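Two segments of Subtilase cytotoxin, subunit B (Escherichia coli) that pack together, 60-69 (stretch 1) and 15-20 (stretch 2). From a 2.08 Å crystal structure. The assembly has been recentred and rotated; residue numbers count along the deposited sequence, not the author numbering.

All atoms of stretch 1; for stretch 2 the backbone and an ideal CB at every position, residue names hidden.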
# COMPACT_ATOMS: atom_id res chain seq x y z
N LEU C 60 7.73 9.29 -1.97
CA LEU C 60 7.76 9.85 -3.30
C LEU C 60 7.21 8.87 -4.33
O LEU C 60 6.42 9.27 -5.18
CB LEU C 60 9.19 10.28 -3.68
CG LEU C 60 9.69 11.55 -2.96
CD1 LEU C 60 11.09 11.71 -3.40
CD2 LEU C 60 8.89 12.80 -3.26
N TYR C 61 7.60 7.61 -4.21
CA TYR C 61 7.09 6.58 -5.08
C TYR C 61 5.56 6.49 -5.07
O TYR C 61 4.95 6.47 -6.12
CB TYR C 61 7.71 5.21 -4.77
CG TYR C 61 7.04 4.14 -5.59
CD1 TYR C 61 7.34 3.98 -6.91
CD2 TYR C 61 6.05 3.32 -5.03
CE1 TYR C 61 6.71 3.03 -7.69
CE2 TYR C 61 5.40 2.34 -5.79
CZ TYR C 61 5.76 2.21 -7.13
OH TYR C 61 5.18 1.26 -7.91
N ASN C 62 4.97 6.38 -3.86
CA ASN C 62 3.55 6.23 -3.68
C ASN C 62 2.85 7.48 -4.17
O ASN C 62 1.82 7.38 -4.83
CB ASN C 62 3.19 5.97 -2.19
CG ASN C 62 3.01 4.46 -1.84
OD1 ASN C 62 3.56 3.54 -2.50
ND2 ASN C 62 2.22 4.21 -0.79
N GLN C 63 3.37 8.65 -3.78
CA GLN C 63 2.80 9.92 -4.21
C GLN C 63 2.84 10.15 -5.75
O GLN C 63 1.83 10.52 -6.37
CB GLN C 63 3.43 11.08 -3.44
CG GLN C 63 2.57 12.33 -3.43
CD GLN C 63 1.24 12.09 -2.74
OE1 GLN C 63 0.18 12.32 -3.31
NE2 GLN C 63 1.30 11.60 -1.54
N ALA C 64 4.00 9.92 -6.36
CA ALA C 64 4.16 10.03 -7.82
C ALA C 64 3.25 9.08 -8.62
O ALA C 64 2.65 9.45 -9.64
CB ALA C 64 5.60 9.85 -8.22
N LEU C 65 3.14 7.85 -8.16
CA LEU C 65 2.25 6.89 -8.78
C LEU C 65 0.78 7.29 -8.65
O LEU C 65 0.00 7.18 -9.64
CB LEU C 65 2.50 5.43 -8.31
CG LEU C 65 1.65 4.35 -9.02
CD1 LEU C 65 1.97 4.30 -10.54
CD2 LEU C 65 1.77 2.91 -8.43
N TYR C 66 0.41 7.79 -7.48
CA TYR C 66 -0.91 8.42 -7.27
C TYR C 66 -1.22 9.53 -8.33
O TYR C 66 -2.27 9.51 -8.99
CB TYR C 66 -1.00 9.01 -5.85
CG TYR C 66 -2.34 9.60 -5.54
CD1 TYR C 66 -3.36 8.81 -5.00
CD2 TYR C 66 -2.62 10.96 -5.81
CE1 TYR C 66 -4.63 9.37 -4.70
CE2 TYR C 66 -3.88 11.52 -5.55
CZ TYR C 66 -4.88 10.71 -5.00
OH TYR C 66 -6.10 11.24 -4.71
N PHE C 67 -0.33 10.51 -8.45
CA PHE C 67 -0.52 11.65 -9.33
C PHE C 67 -0.45 11.26 -10.82
O PHE C 67 -1.13 11.83 -11.67
CB PHE C 67 0.57 12.71 -9.03
CG PHE C 67 0.33 13.48 -7.79
CD1 PHE C 67 -0.96 13.80 -7.37
CD2 PHE C 67 1.41 13.97 -7.04
CE1 PHE C 67 -1.17 14.59 -6.23
CE2 PHE C 67 1.19 14.73 -5.91
CZ PHE C 67 -0.11 15.04 -5.51
N TYR C 68 0.37 10.27 -11.15
CA TYR C 68 0.32 9.65 -12.48
C TYR C 68 -1.11 9.13 -12.79
O TYR C 68 -1.61 9.29 -13.94
CB TYR C 68 1.33 8.51 -12.60
CG TYR C 68 1.23 7.74 -13.91
CD1 TYR C 68 1.71 8.31 -15.13
CD2 TYR C 68 0.70 6.45 -13.95
CE1 TYR C 68 1.63 7.61 -16.34
CE2 TYR C 68 0.62 5.75 -15.17
CZ TYR C 68 1.08 6.35 -16.36
OH TYR C 68 0.97 5.66 -17.56
N THR C 69 -1.71 8.47 -11.81
CA THR C 69 -3.05 7.89 -11.92
C THR C 69 -4.13 8.96 -12.08
O THR C 69 -5.00 8.80 -12.95
CB THR C 69 -3.39 6.99 -10.71
OG1 THR C 69 -2.31 6.07 -10.45
CG2 THR C 69 -4.69 6.21 -10.95
N UNK C 15 1.95 17.62 -15.53
CA UNK C 15 1.16 16.38 -15.52
C UNK C 15 2.18 15.26 -15.69
O UNK C 15 3.00 15.29 -16.63
CB UNK C 15 0.09 16.35 -16.61
N UNK C 16 2.20 14.31 -14.74
CA UNK C 16 3.15 13.18 -14.81
C UNK C 16 2.62 12.24 -15.87
O UNK C 16 1.55 11.70 -15.74
CB UNK C 16 3.31 12.47 -13.46
N UNK C 17 3.39 12.06 -16.92
CA UNK C 17 2.95 11.34 -18.11
C UNK C 17 3.68 10.01 -18.35
O UNK C 17 3.18 9.16 -19.07
CB UNK C 17 3.13 12.24 -19.33
N UNK C 18 4.86 9.83 -17.76
CA UNK C 18 5.62 8.57 -17.95
C UNK C 18 6.23 8.12 -16.63
O UNK C 18 6.56 8.94 -15.77
CB UNK C 18 6.72 8.75 -19.00
N UNK C 19 6.41 6.82 -16.50
CA UNK C 19 6.86 6.20 -15.24
C UNK C 19 7.82 5.04 -15.60
O UNK C 19 7.51 4.24 -16.44
CB UNK C 19 5.67 5.70 -14.41
N UNK C 20 9.02 5.01 -15.01
CA UNK C 20 9.95 3.89 -15.21
C UNK C 20 10.45 3.46 -13.84
O UNK C 20 10.63 4.29 -12.97
CB UNK C 20 11.11 4.27 -16.13

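The helix 60-69 and the strand 15-20 cross nearly at right angles (98°), with axes 7.6 Å apart at closest approach, so only a few strand positions can reach the helix.

At position 15 the CA-to-CB bond points sideways and the ideal CB has no atom of stretch 1 within 5.5 Å. With phi/psi of -103/123, many residues would fit, beta-branched ones readily. It is Val15, which makes no contact with the helix.

Position 16 points toward the helix. Its ideal CB lies 4.2 Å from Tyr68 CA, 4.8 Å from Phe67 C and 4.9 Å from Ala64 O, and the small Ala64 leaves room for a side chain to extend along the helix. A medium-sized aliphatic residue would suit: isoleucine, leucine, valine or methionine. The deposited residue is Ile16, with chi1 m and chi2 t. Its CD1 reaches 3.8 Å from Phe67 CB and 4.3 Å from Ala64 CB, while its CG2 lies 4.1 Å from Tyr68 CB. The backbone contributes through water: water 1 accepts from Ile16 N (2.9 Å to its O) and donates to Phe67 O (2.8 Å), and water 2 donates to both Ile16 O and Tyr68 O (each 2.6 Å from its O). These bridges join the two backbones where no direct hydrogen bond does.

Position 17 points away; at phi/psi -113/-21, with nothing of stretch 1 within 5.5 Å of the ideal CB, many side chains would do, polar ones among them. It is Thr17, chi1 p, and its contact comes from the main chain: Thr17 O sits 3.5 Å from Tyr68 CE1, at the ring edge, and water 3 links it to Tyr68 OH.

Position 18 also points away, with extended angles of -138/152, so stretch 1 barely discriminates among side chains. Gln18 occupies it, and its closest atom to the helix is Gln18 N, 4.2 Å from Tyr68 CE1.

At position 19 the CA-to-CB bond again points toward the helix, and the ideal CB is 4.8 Å from Tyr68 CD1. Beyond it lies a deep apolar space bordered by Tyr61, Ala64, Leu65 and Tyr68. A long apolar side chain is expected, whether phenylalanine, leucine or methionine. Phe19 fills it, and the helix covers more of its surface (115 Å²) than of any other residue in the strand. At its ring edge, Phe19 CE1 is 3.7 Å from Ala64 C, while Leu65 CD1 lies over one face. Farther in, Phe19 CE2 is 3.8 Å from Tyr61 CE1, the ring planes inclined at 82°.

Position 20 is out of reach, and stretch 1 gives no basis for choosing; it is His20.

Stretch 2, residues 15-20: VITQFH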
# COMPACT_ATOMS: atom_id res chain seq x y z
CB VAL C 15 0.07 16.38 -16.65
CG1 VAL C 15 -0.53 14.98 -16.83
CG2 VAL C 15 -1.04 17.42 -16.38
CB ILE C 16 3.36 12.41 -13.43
CG1 ILE C 16 3.94 13.37 -12.36
CG2 ILE C 16 4.26 11.12 -13.63
CD1 ILE C 16 3.91 12.82 -10.86
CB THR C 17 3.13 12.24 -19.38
OG1 THR C 17 4.50 12.66 -19.48
CG2 THR C 17 2.26 13.49 -19.28
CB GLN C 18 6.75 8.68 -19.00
CG GLN C 18 6.36 9.19 -20.42
CD GLN C 18 5.42 8.25 -21.17
OE1 GLN C 18 5.57 7.01 -21.13
NE2 GLN C 18 4.43 8.83 -21.83
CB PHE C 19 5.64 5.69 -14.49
CG PHE C 19 5.76 5.79 -13.00
CD1 PHE C 19 5.09 6.79 -12.32
CD2 PHE C 19 6.55 4.88 -12.29
CE1 PHE C 19 5.21 6.90 -10.93
CE2 PHE C 19 6.66 4.97 -10.91
CZ PHE C 19 5.99 5.98 -10.22
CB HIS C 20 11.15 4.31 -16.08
CG HIS C 20 12.30 3.34 -16.05
ND1 HIS C 20 13.49 3.60 -15.41
CD2 HIS C 20 12.42 2.10 -16.58
CE1 HIS C 20 14.30 2.56 -15.53
NE2 HIS C 20 13.67 1.63 -16.24
O HOH W 1 0.11 14.11 -12.79
O HOH W 2 -0.98 11.08 -15.74
O HOH W 3 1.85 6.75 -19.73
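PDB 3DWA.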